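Local structure of pentalenene synthase (Streptomyces chartreusis NRRL 3882, 6Q4S) at residues A[40-43]-A[44-48]; A[158-162]-A[163-167]; A[201-205]-A[206-210]; A[258-261]-A[262-266]. The protein probably converts (2E,6E)-farnesyl diphosphate into the bicyclic sesquiterpenol 7-epi-alpha-eudesmol in a magnesium-dependent 1,10-cyclisation that begins with loss of diphosphate. All coordinates share one frame; numbering follows the deposited sequence.

The four contacts follow one another along an all-helical chain. Contact 1 lies in helix 39-47, contact 2 at the end of helix 136-161, contact 3 at the junction of helices 200-203 and 206-228, and contact 4 in helix 252-284. None touches another. Contacts 1 and 3 are farthest from each other, their centres about 39 Å apart on opposite sides of the chain's centre. Contacts 3 and 4 come nearest, about 7 Å between closest atoms, and share a helix pair: His-205 packs on Met-280 of helix 252-284, Thr-263 on Phe-221 of helix 206-228. Contacts 1 and 4 lie within separate helices, contacts 2 and 3 at helix ends, of the class I terpene synthase fold.

Contact 1. Residues A[40-43]-A[44-48]; sequences DGFE and EYKSW
Phe-42 and Lys-46, one helical turn apart, make the apolar part of this contact. A chi1 of 176° puts the Phe-42 ring beside its own carbonyl carbon, where Lys-46 CD passes 3.7 Å from Phe-42 CE2. Lys-46 CG sits over one ring face, displaced toward the rim, so methylenes rather than the ammonium do the touching. Trp-31 and Leu-27 of helix 19-32 also pack on Phe-42.

The charged part is looser. Glu-43 and Lys-46 run side by side in the same direction, yet Glu-43 OE1 stays 4.2 Å from Lys-46 NZ, beyond a salt bridge. The firmer partner of this carboxylate is Arg-39, whose NE bridges to Glu-43 OE2.

Backbone bonds hold the turns together: Tyr-45 N reaches Gly-41 O at 2.9 Å and Lys-46 N reaches Phe-42 O at 2.8 Å. The bond from Ser-47 N to Glu-43 O is more bent, 144° at the hydrogen. Ser-47 OG turns back, at chi1 75°, to donate to Glu-44 O at 2.7 Å in the carbonyl plane, on a lone pair. That same Glu-44 O lies 3.2 Å above the plane of the Trp-48 ring, nearer its rim.

This is i to i+4 packing along the short alpha helix 39-47, with a serine hydroxyl bonded to the carbonyl three residues back; Tyr-45 joins it to helices 19-32 and 63-79 of the terpene synthase fold.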
loop_
_atom_site.group_PDB
_atom_site.type_symbol
_atom_site.label_atom_id
_atom_site.label_comp_id
_atom_site.label_asym_id
_atom_site.label_seq_id
_atom_site.Cartn_x
_atom_site.Cartn_y
_atom_site.Cartn_z
ATOM N N ASP A 40 34.253 -4.926 -12.842
ATOM C CA ASP A 40 33.562 -6.082 -13.478
ATOM C C ASP A 40 32.050 -6.098 -13.208
ATOM O O ASP A 40 31.269 -6.394 -14.096
ATOM C CB ASP A 40 34.100 -7.421 -12.943
ATOM C CG ASP A 40 35.515 -7.763 -13.469
ATOM O OD1 ASP A 40 36.142 -6.913 -14.161
ATOM O OD2 ASP A 40 35.989 -8.896 -13.187
ATOM N N GLY A 41 31.652 -5.826 -11.973
ATOM C CA GLY A 41 30.230 -5.752 -11.653
ATOM C C GLY A 41 29.581 -4.648 -12.434
ATOM O O GLY A 41 28.486 -4.826 -12.996
ATOM N N PHE A 42 30.280 -3.509 -12.516
ATOM C CA PHE A 42 29.788 -2.381 -13.272
ATOM C C PHE A 42 29.617 -2.711 -14.733
ATOM O O PHE A 42 28.594 -2.385 -15.319
ATOM C CB PHE A 42 30.741 -1.179 -13.128
ATOM C CG PHE A 42 30.360 -0.000 -13.938
ATOM C CD1 PHE A 42 29.207 0.683 -13.653
ATOM C CD2 PHE A 42 31.186 0.471 -14.949
ATOM C CE1 PHE A 42 28.850 1.806 -14.363
ATOM C CE2 PHE A 42 30.834 1.593 -15.670
ATOM C CZ PHE A 42 29.684 2.279 -15.367
ATOM N N GLU A 43 30.637 -3.283 -15.358
ATOM C CA GLU A 43 30.527 -3.598 -16.802
ATOM C C GLU A 43 29.398 -4.651 -17.103
ATOM O O GLU A 43 28.679 -4.539 -18.065
ATOM C CB GLU A 43 31.901 -4.005 -17.360
ATOM C CG GLU A 43 32.991 -2.897 -17.273
ATOM C CD GLU A 43 32.724 -1.624 -18.119
ATOM O OE1 GLU A 43 31.917 -1.660 -19.089
ATOM O OE2 GLU A 43 33.335 -0.560 -17.829
ATOM N N GLU A 44 29.233 -5.621 -16.227
ATOM C CA GLU A 44 28.063 -6.525 -16.222
ATOM C C GLU A 44 26.750 -5.725 -16.152
ATOM O O GLU A 44 25.894 -5.888 -17.008
ATOM C CB GLU A 44 28.217 -7.503 -15.042
ATOM C CG GLU A 44 27.025 -8.383 -14.697
ATOM C CD GLU A 44 26.746 -9.500 -15.705
ATOM O OE1 GLU A 44 27.397 -9.545 -16.786
ATOM O OE2 GLU A 44 25.856 -10.345 -15.397
ATOM N N TYR A 45 26.634 -4.797 -15.186
ATOM C CA TYR A 45 25.470 -3.902 -15.113
ATOM C C TYR A 45 25.264 -3.131 -16.428
ATOM O O TYR A 45 24.176 -3.110 -17.013
ATOM C CB TYR A 45 25.530 -2.940 -13.878
ATOM C CG TYR A 45 24.412 -1.943 -13.965
ATOM C CD1 TYR A 45 23.109 -2.357 -13.759
ATOM C CD2 TYR A 45 24.624 -0.622 -14.412
ATOM C CE1 TYR A 45 22.050 -1.502 -13.940
ATOM C CE2 TYR A 45 23.574 0.239 -14.582
ATOM C CZ TYR A 45 22.272 -0.196 -14.338
ATOM O OH TYR A 45 21.202 0.632 -14.553
ATOM N N LYS A 46 26.329 -2.504 -16.935
ATOM C CA LYS A 46 26.206 -1.750 -18.194
ATOM C C LYS A 46 25.711 -2.538 -19.369
ATOM O O LYS A 46 25.043 -1.969 -20.237
ATOM C CB LYS A 46 27.535 -1.130 -18.618
ATOM C CG LYS A 46 27.705 0.320 -18.246
ATOM C CD LYS A 46 29.046 0.835 -18.786
ATOM C CE LYS A 46 28.870 1.466 -20.157
ATOM N NZ LYS A 46 30.208 1.877 -20.649
ATOM N N SER A 47 26.074 -3.815 -19.442
ATOM C CA SER A 47 25.653 -4.647 -20.575
ATOM C C SER A 47 24.160 -4.847 -20.660
ATOM O O SER A 47 23.638 -5.055 -21.751
ATOM C CB SER A 47 26.301 -6.043 -20.530
ATOM O OG SER A 47 25.687 -6.845 -19.536
ATOM N N TRP A 48 23.451 -4.768 -19.544
ATOM C CA TRP A 48 21.989 -4.929 -19.568
ATOM C C TRP A 48 21.290 -3.783 -20.297
ATOM O O TRP A 48 20.090 -3.887 -20.608
ATOM C CB TRP A 48 21.417 -5.048 -18.156
ATOM C CG TRP A 48 22.072 -6.066 -17.249
ATOM C CD1 TRP A 48 22.846 -7.154 -17.631
ATOM C CD2 TRP A 48 22.000 -6.098 -15.801
ATOM N NE1 TRP A 48 23.260 -7.843 -16.506
ATOM C CE2 TRP A 48 22.764 -7.222 -15.372
ATOM C CE3 TRP A 48 21.341 -5.294 -14.820
ATOM C CZ2 TRP A 48 22.906 -7.560 -13.988
ATOM C CZ3 TRP A 48 21.490 -5.610 -13.462
ATOM C CH2 TRP A 48 22.274 -6.749 -13.055
#

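Contact 2. Residues A[158-162]-A[163-167]; sequences DLAAR and GLEGT
Two torsions help bring Leu-159 and Leu-164 together: chi1 of Leu-159 stands at -98°, off the staggered values, while the positive phi of Gly-163 (81°) reverses the chain and turns CB of Leu-164 toward the helix. The result is a Schellman motif closing helix 136-161. Its wider loop is closed by Leu-164 N to Leu-159 O (i+5 to i) at 2.8 Å, with the donor nearly in line with the carbonyl. The narrower, Gly-163 N to Ala-160 O (i+3 to i), is closed at 3.2 Å, and here the donor stands 61° out of the carbonyl plane, off the lone pairs. A CB at Gly-163 would clash with Arg-162 O.

The two leucines supply the hydrophobic pair that commonly accompanies this motif. Their side chains cross at about a right angle, Leu-159 CD2 pressing on Leu-164 CB at 3.5 Å, tighter than usual carbon contact. Leu-164 CD1 also rests on Arg-162 CB at 3.7 Å, and Leu-168, further on, also touches Leu-159. Beside the pair, the extended chain of Glu-165 lies along Ala-160, its OE1 3.4 Å from Ala-160 CB; Glu-165 also packs on His-238. On the preceding turn, Asp-158 makes a salt bridge to Arg-114 of the second subunit.

Residues Leu-164 to Thr-167 form a type II beta turn in which Leu-164 O is gripped twice, by Thr-167 N at 3.2 Å and by Thr-167 OG1 at 2.6 Å in the carbonyl plane.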
loop_
_atom_site.group_PDB
_atom_site.type_symbol
_atom_site.label_atom_id
_atom_site.label_comp_id
_atom_site.label_asym_id
_atom_site.label_seq_id
_atom_site.Cartn_x
_atom_site.Cartn_y
_atom_site.Cartn_z
ATOM N N ASP A 158 11.865 -17.507 -2.524
ATOM C CA ASP A 158 11.679 -18.637 -1.593
ATOM C C ASP A 158 11.436 -19.925 -2.384
ATOM O O ASP A 158 11.923 -20.967 -1.983
ATOM C CB ASP A 158 10.533 -18.416 -0.575
ATOM C CG ASP A 158 10.860 -17.376 0.494
ATOM O OD1 ASP A 158 12.024 -17.298 0.983
ATOM O OD2 ASP A 158 9.914 -16.618 0.875
ATOM N N LEU A 159 10.672 -19.851 -3.468
ATOM C CA LEU A 159 10.396 -21.002 -4.343
ATOM C C LEU A 159 11.668 -21.646 -4.833
ATOM O O LEU A 159 11.752 -22.878 -4.908
ATOM C CB LEU A 159 9.582 -20.675 -5.572
ATOM C CG LEU A 159 8.072 -20.905 -5.633
ATOM C CD1 LEU A 159 7.573 -20.524 -7.020
ATOM C CD2 LEU A 159 7.708 -22.353 -5.372
ATOM N N ALA A 160 12.648 -20.812 -5.161
ATOM C CA ALA A 160 13.919 -21.280 -5.663
ATOM C C ALA A 160 14.769 -21.815 -4.553
ATOM O O ALA A 160 15.286 -22.891 -4.708
ATOM C CB ALA A 160 14.640 -20.174 -6.410
ATOM N N ALA A 161 14.944 -21.075 -3.459
ATOM C CA ALA A 161 15.700 -21.544 -2.313
ATOM C C ALA A 161 15.131 -22.871 -1.728
ATOM O O ALA A 161 15.861 -23.658 -1.196
ATOM C CB ALA A 161 15.781 -20.497 -1.236
ATOM N N ARG A 162 13.843 -23.130 -1.871
ATOM C CA ARG A 162 13.237 -24.369 -1.344
ATOM C C ARG A 162 13.298 -25.589 -2.274
ATOM O O ARG A 162 12.832 -26.671 -1.896
ATOM C CB ARG A 162 11.775 -24.110 -0.970
ATOM C CG ARG A 162 11.691 -23.264 0.290
ATOM C CD ARG A 162 10.268 -22.744 0.463
ATOM N NE ARG A 162 10.244 -21.856 1.626
ATOM C CZ ARG A 162 9.138 -21.294 2.108
ATOM N NH1 ARG A 162 7.969 -21.556 1.572
ATOM N NH2 ARG A 162 9.216 -20.511 3.190
ATOM N N GLY A 163 13.844 -25.422 -3.479
ATOM C CA GLY A 163 13.954 -26.501 -4.397
ATOM C C GLY A 163 12.679 -26.717 -5.112
ATOM O O GLY A 163 12.421 -27.813 -5.556
ATOM N N LEU A 164 11.852 -25.676 -5.244
ATOM C CA LEU A 164 10.535 -25.844 -5.797
ATOM C C LEU A 164 10.325 -25.245 -7.180
ATOM O O LEU A 164 9.181 -25.172 -7.666
ATOM C CB LEU A 164 9.481 -25.302 -4.830
ATOM C CG LEU A 164 9.404 -26.039 -3.471
ATOM C CD1 LEU A 164 8.578 -25.187 -2.492
ATOM C CD2 LEU A 164 8.794 -27.397 -3.680
ATOM N N GLU A 165 11.388 -24.837 -7.849
ATOM C CA GLU A 165 11.191 -24.403 -9.246
ATOM C C GLU A 165 10.777 -25.604 -10.075
ATOM O O GLU A 165 11.160 -26.742 -9.795
ATOM C CB GLU A 165 12.433 -23.813 -9.823
ATOM C CG GLU A 165 12.825 -22.539 -9.143
ATOM C CD GLU A 165 14.026 -21.945 -9.828
ATOM O OE1 GLU A 165 15.138 -21.978 -9.220
ATOM O OE2 GLU A 165 13.839 -21.492 -10.992
ATOM N N GLY A 166 9.950 -25.357 -11.059
ATOM C CA GLY A 166 9.406 -26.411 -11.839
ATOM C C GLY A 166 8.168 -26.995 -11.243
ATOM O O GLY A 166 7.626 -27.885 -11.850
ATOM N N THR A 167 7.656 -26.519 -10.101
ATOM C CA THR A 167 6.422 -27.132 -9.622
ATOM C C THR A 167 5.129 -26.456 -10.039
ATOM O O THR A 167 4.017 -27.048 -9.885
ATOM C CB THR A 167 6.442 -27.299 -8.126
ATOM O OG1 THR A 167 6.720 -26.037 -7.523
ATOM C CG2 THR A 167 7.525 -28.338 -7.737
#

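Contact 3. Residues A[201-205]-A[206-210]; sequences QAMGH and PVMER
His-205 and Pro-206 make the tight part of the contact. The proline CD lies over one face of the imidazole, 3.5 Å from the ring centroid and 20° off its normal, a CH-pi contact. At the ring's edge, His-205 ND1 accepts from Val-207 N at 3.2 Å, the donor tilted somewhat from the ring plane. A chi1 of -169° sets the imidazole back beside its own carbonyl carbon, where ND1 can meet this amide, and CE1 then touches Val-207 CG2 at 3.6 Å. His-205 is thus the N-cap of helix 206-228, with Pro-206 opening its first turn; the capping bond comes from the side chain, while His-205 O receives Glu-209 N at 3.0 Å. With an alanine here, Val-207 N would probably lose its capping acceptor and Pro-206 CD the ring beneath it. NE2 makes a weak hydrogen bond to Glu-283, and Met-280 packs alongside, both on helix 252-284. Buried Met-208 has CB 3.2 Å from Ala-202 O.

The looser flank has Met-203 SD and Met-208 CG 4.2 Å apart. On the partly exposed side the extended Glu-209 chain brings OE2 to 3.7 Å from Gly-204 CA and packs on Leu-136 of the second subunit.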
loop_
_atom_site.group_PDB
_atom_site.type_symbol
_atom_site.label_atom_id
_atom_site.label_comp_id
_atom_site.label_asym_id
_atom_site.label_seq_id
_atom_site.Cartn_x
_atom_site.Cartn_y
_atom_site.Cartn_z
ATOM N N GLN A 201 -11.733 7.469 -10.981
ATOM C CA GLN A 201 -12.880 6.623 -11.376
ATOM C C GLN A 201 -12.615 5.826 -12.674
ATOM O O GLN A 201 -13.199 4.776 -12.835
ATOM C CB GLN A 201 -14.198 7.438 -11.463
ATOM C CG GLN A 201 -14.238 8.500 -12.553
ATOM C CD GLN A 201 -13.669 9.855 -12.140
ATOM O OE1 GLN A 201 -12.537 9.975 -11.665
ATOM N NE2 GLN A 201 -14.433 10.877 -12.374
ATOM N N ALA A 202 -11.737 6.315 -13.561
ATOM C CA ALA A 202 -11.250 5.520 -14.684
ATOM C C ALA A 202 -10.233 4.402 -14.294
ATOM O O ALA A 202 -10.317 3.244 -14.780
ATOM C CB ALA A 202 -10.695 6.407 -15.779
ATOM N N MET A 203 -9.315 4.708 -13.382
ATOM C CA MET A 203 -8.341 3.712 -12.891
ATOM C C MET A 203 -9.000 2.488 -12.245
ATOM O O MET A 203 -8.522 1.394 -12.428
ATOM C CB MET A 203 -7.302 4.312 -11.869
ATOM C CG MET A 203 -6.134 5.026 -12.528
ATOM S SD MET A 203 -4.983 4.054 -13.561
ATOM C CE MET A 203 -5.087 2.687 -12.587
ATOM N N GLY A 204 -10.072 2.698 -11.517
ATOM C CA GLY A 204 -10.883 1.628 -10.908
ATOM C C GLY A 204 -12.023 1.064 -11.774
ATOM O O GLY A 204 -12.764 0.219 -11.328
ATOM N N HIS A 205 -12.175 1.554 -12.992
ATOM C CA HIS A 205 -13.157 0.984 -13.914
ATOM C C HIS A 205 -12.696 -0.415 -14.425
ATOM O O HIS A 205 -11.500 -0.638 -14.606
ATOM C CB HIS A 205 -13.370 1.947 -15.055
ATOM C CG HIS A 205 -14.528 1.608 -15.928
ATOM N ND1 HIS A 205 -14.445 0.658 -16.926
ATOM C CD2 HIS A 205 -15.804 2.069 -15.941
ATOM C CE1 HIS A 205 -15.611 0.567 -17.538
ATOM N NE2 HIS A 205 -16.459 1.397 -16.948
ATOM N N PRO A 206 -13.635 -1.345 -14.635
ATOM C CA PRO A 206 -13.239 -2.713 -15.062
ATOM C C PRO A 206 -12.410 -2.806 -16.343
ATOM O O PRO A 206 -11.575 -3.683 -16.474
ATOM C CB PRO A 206 -14.569 -3.448 -15.242
ATOM C CG PRO A 206 -15.565 -2.703 -14.439
ATOM C CD PRO A 206 -15.073 -1.275 -14.278
ATOM N N VAL A 207 -12.664 -1.940 -17.293
ATOM C CA VAL A 207 -11.863 -1.888 -18.481
ATOM C C VAL A 207 -10.392 -1.578 -18.231
ATOM O O VAL A 207 -9.501 -2.251 -18.767
ATOM C CB VAL A 207 -12.450 -0.887 -19.510
ATOM C CG1 VAL A 207 -11.542 -0.720 -20.706
ATOM C CG2 VAL A 207 -13.819 -1.324 -20.009
ATOM N N MET A 208 -10.111 -0.501 -17.504
ATOM C CA MET A 208 -8.736 -0.149 -17.217
ATOM C C MET A 208 -8.033 -1.176 -16.290
ATOM O O MET A 208 -6.851 -1.468 -16.481
ATOM C CB MET A 208 -8.694 1.261 -16.630
ATOM C CG MET A 208 -7.312 1.743 -16.240
ATOM S SD MET A 208 -6.210 1.949 -17.639
ATOM C CE MET A 208 -6.611 3.680 -18.039
ATOM N N GLU A 209 -8.740 -1.725 -15.313
ATOM C CA GLU A 209 -8.112 -2.697 -14.422
ATOM C C GLU A 209 -7.695 -3.917 -15.213
ATOM O O GLU A 209 -6.597 -4.436 -15.032
ATOM C CB GLU A 209 -9.016 -3.196 -13.300
ATOM C CG GLU A 209 -9.273 -2.138 -12.266
ATOM C CD GLU A 209 -9.801 -2.677 -10.959
ATOM O OE1 GLU A 209 -10.169 -3.884 -10.850
ATOM O OE2 GLU A 209 -9.846 -1.846 -10.025
ATOM N N ARG A 210 -8.588 -4.370 -16.089
ATOM C CA ARG A 210 -8.238 -5.476 -16.977
ATOM C C ARG A 210 -7.118 -5.170 -17.971
ATOM O O ARG A 210 -6.281 -6.016 -18.269
ATOM C CB ARG A 210 -9.547 -5.942 -17.670
ATOM C CG ARG A 210 -9.402 -7.108 -18.580
ATOM C CD ARG A 210 -9.090 -8.348 -17.826
ATOM N NE ARG A 210 -9.109 -9.491 -18.729
ATOM C CZ ARG A 210 -8.588 -10.682 -18.438
ATOM N NH1 ARG A 210 -7.981 -10.943 -17.266
ATOM N NH2 ARG A 210 -8.651 -11.622 -19.339
#

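Contact 4. Residues A[258-261]-A[262-266]; sequences EAYR and MTIAC
Met-262 meets Glu-258 in the N-terminal half of the long alpha helix 252-284, whose i to i+4 pattern orders the backbone bonds and the Tyr-260/Ile-264 contact. Met-262 N donates to Glu-258 O, and Met-262 CG rests 3.3 Å from the same oxygen while the side chain crosses the glutamate at about a right angle. Glu-258 is held, i to i+3, by Arg-261, which grips it side-on: Arg-261 NE donates to Glu-258 OE1 at 3.2 Å, and NH2 forms a salt bridge with OE2 at 2.9 Å. A leucine in place of Glu-258 would probably leave the Arg-261 guanidinium without its charged mate and free to turn.

Thr-263, buried against Phe-221 of helix 206-228, has OG1 beside its own backbone N (chi1 -56°), which lets both donate to Ala-259 O from opposite faces of the carbonyl plane; the OG1 bond is 2.8 Å. Next, Ile-264 sets CD1 over the centre of the Tyr-260 ring, 3.5 Å from the centroid and 13° off the normal, a CH-pi contact. Phe-7 meets this ring too. Ala-265 N bonds to Arg-261 O at 3.0 Å. One turn on from Met-262, Cys-266 N reaches Met-262 O at 3.0 Å.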
loop_
_atom_site.group_PDB
_atom_site.type_symbol
_atom_site.label_atom_id
_atom_site.label_comp_id
_atom_site.label_asym_id
_atom_site.label_seq_id
_atom_site.Cartn_x
_atom_site.Cartn_y
_atom_site.Cartn_z
ATOM N N GLU A 258 2.916 -22.478 -28.713
ATOM C CA GLU A 258 1.823 -22.199 -27.829
ATOM C C GLU A 258 2.053 -20.908 -26.933
ATOM O O GLU A 258 1.127 -20.171 -26.747
ATOM C CB GLU A 258 1.491 -23.422 -26.946
ATOM C CG GLU A 258 0.177 -23.367 -26.123
ATOM C CD GLU A 258 -1.082 -23.006 -26.896
ATOM O OE1 GLU A 258 -1.128 -23.033 -28.167
ATOM O OE2 GLU A 258 -2.077 -22.696 -26.203
ATOM N N ALA A 259 3.221 -20.752 -26.347
ATOM C CA ALA A 259 3.593 -19.496 -25.659
ATOM C C ALA A 259 3.315 -18.258 -26.533
ATOM O O ALA A 259 2.705 -17.277 -26.092
ATOM C CB ALA A 259 5.058 -19.557 -25.252
ATOM N N TYR A 260 3.674 -18.359 -27.810
ATOM C CA TYR A 260 3.409 -17.318 -28.800
ATOM C C TYR A 260 1.949 -17.117 -28.971
ATOM O O TYR A 260 1.479 -15.972 -28.891
ATOM C CB TYR A 260 4.119 -17.690 -30.104
ATOM C CG TYR A 260 3.951 -16.844 -31.319
ATOM C CD1 TYR A 260 4.530 -15.577 -31.393
ATOM C CD2 TYR A 260 3.340 -17.371 -32.482
ATOM C CE1 TYR A 260 4.445 -14.815 -32.565
ATOM C CE2 TYR A 260 3.263 -16.628 -33.658
ATOM C CZ TYR A 260 3.812 -15.351 -33.693
ATOM O OH TYR A 260 3.733 -14.603 -34.838
ATOM N N ARG A 261 1.181 -18.187 -29.137
ATOM C CA ARG A 261 -0.283 -18.020 -29.241
ATOM C C ARG A 261 -0.960 -17.407 -27.950
ATOM O O ARG A 261 -1.910 -16.660 -28.036
ATOM C CB ARG A 261 -0.967 -19.352 -29.649
ATOM C CG ARG A 261 -2.393 -19.207 -30.193
ATOM C CD ARG A 261 -3.285 -20.455 -30.024
ATOM N NE ARG A 261 -3.384 -20.828 -28.608
ATOM C CZ ARG A 261 -4.085 -20.173 -27.675
ATOM N NH1 ARG A 261 -4.860 -19.125 -27.961
ATOM N NH2 ARG A 261 -4.017 -20.595 -26.430
ATOM N N MET A 262 -0.531 -17.811 -26.774
ATOM C CA MET A 262 -1.054 -17.224 -25.512
ATOM C C MET A 262 -0.840 -15.674 -25.418
ATOM O O MET A 262 -1.721 -14.909 -24.972
ATOM C CB MET A 262 -0.313 -17.872 -24.351
ATOM C CG MET A 262 -0.711 -19.329 -24.099
ATOM S SD MET A 262 -0.036 -19.967 -22.547
ATOM C CE MET A 262 -1.034 -19.117 -21.311
ATOM N N THR A 263 0.344 -15.276 -25.863
ATOM C CA THR A 263 0.803 -13.907 -25.857
ATOM C C THR A 263 0.012 -13.061 -26.806
ATOM O O THR A 263 -0.511 -12.029 -26.394
ATOM C CB THR A 263 2.276 -13.818 -26.174
ATOM O OG1 THR A 263 3.006 -14.610 -25.262
ATOM C CG2 THR A 263 2.777 -12.393 -26.063
ATOM N N ILE A 264 -0.144 -13.522 -28.047
ATOM C CA ILE A 264 -1.019 -12.857 -29.027
ATOM C C ILE A 264 -2.488 -12.799 -28.591
ATOM O O ILE A 264 -3.152 -11.789 -28.788
ATOM C CB ILE A 264 -0.854 -13.518 -30.433
ATOM C CG1 ILE A 264 0.508 -13.131 -31.000
ATOM C CG2 ILE A 264 -1.984 -13.147 -31.398
ATOM C CD1 ILE A 264 1.073 -14.170 -31.926
ATOM N N ALA A 265 -3.003 -13.854 -27.965
ATOM C CA ALA A 265 -4.339 -13.818 -27.375
ATOM C C ALA A 265 -4.514 -12.745 -26.221
ATOM O O ALA A 265 -5.581 -12.146 -26.117
ATOM C CB ALA A 265 -4.708 -15.223 -26.844
ATOM N N CYS A 266 -3.525 -12.584 -25.333
ATOM C CA CYS A 266 -3.524 -11.490 -24.293
ATOM C C CYS A 266 -3.516 -10.143 -24.971
ATOM O O CYS A 266 -4.331 -9.300 -24.635
ATOM C CB CYS A 266 -2.278 -11.538 -23.405
ATOM S SG CYS A 266 -2.313 -12.941 -22.274
#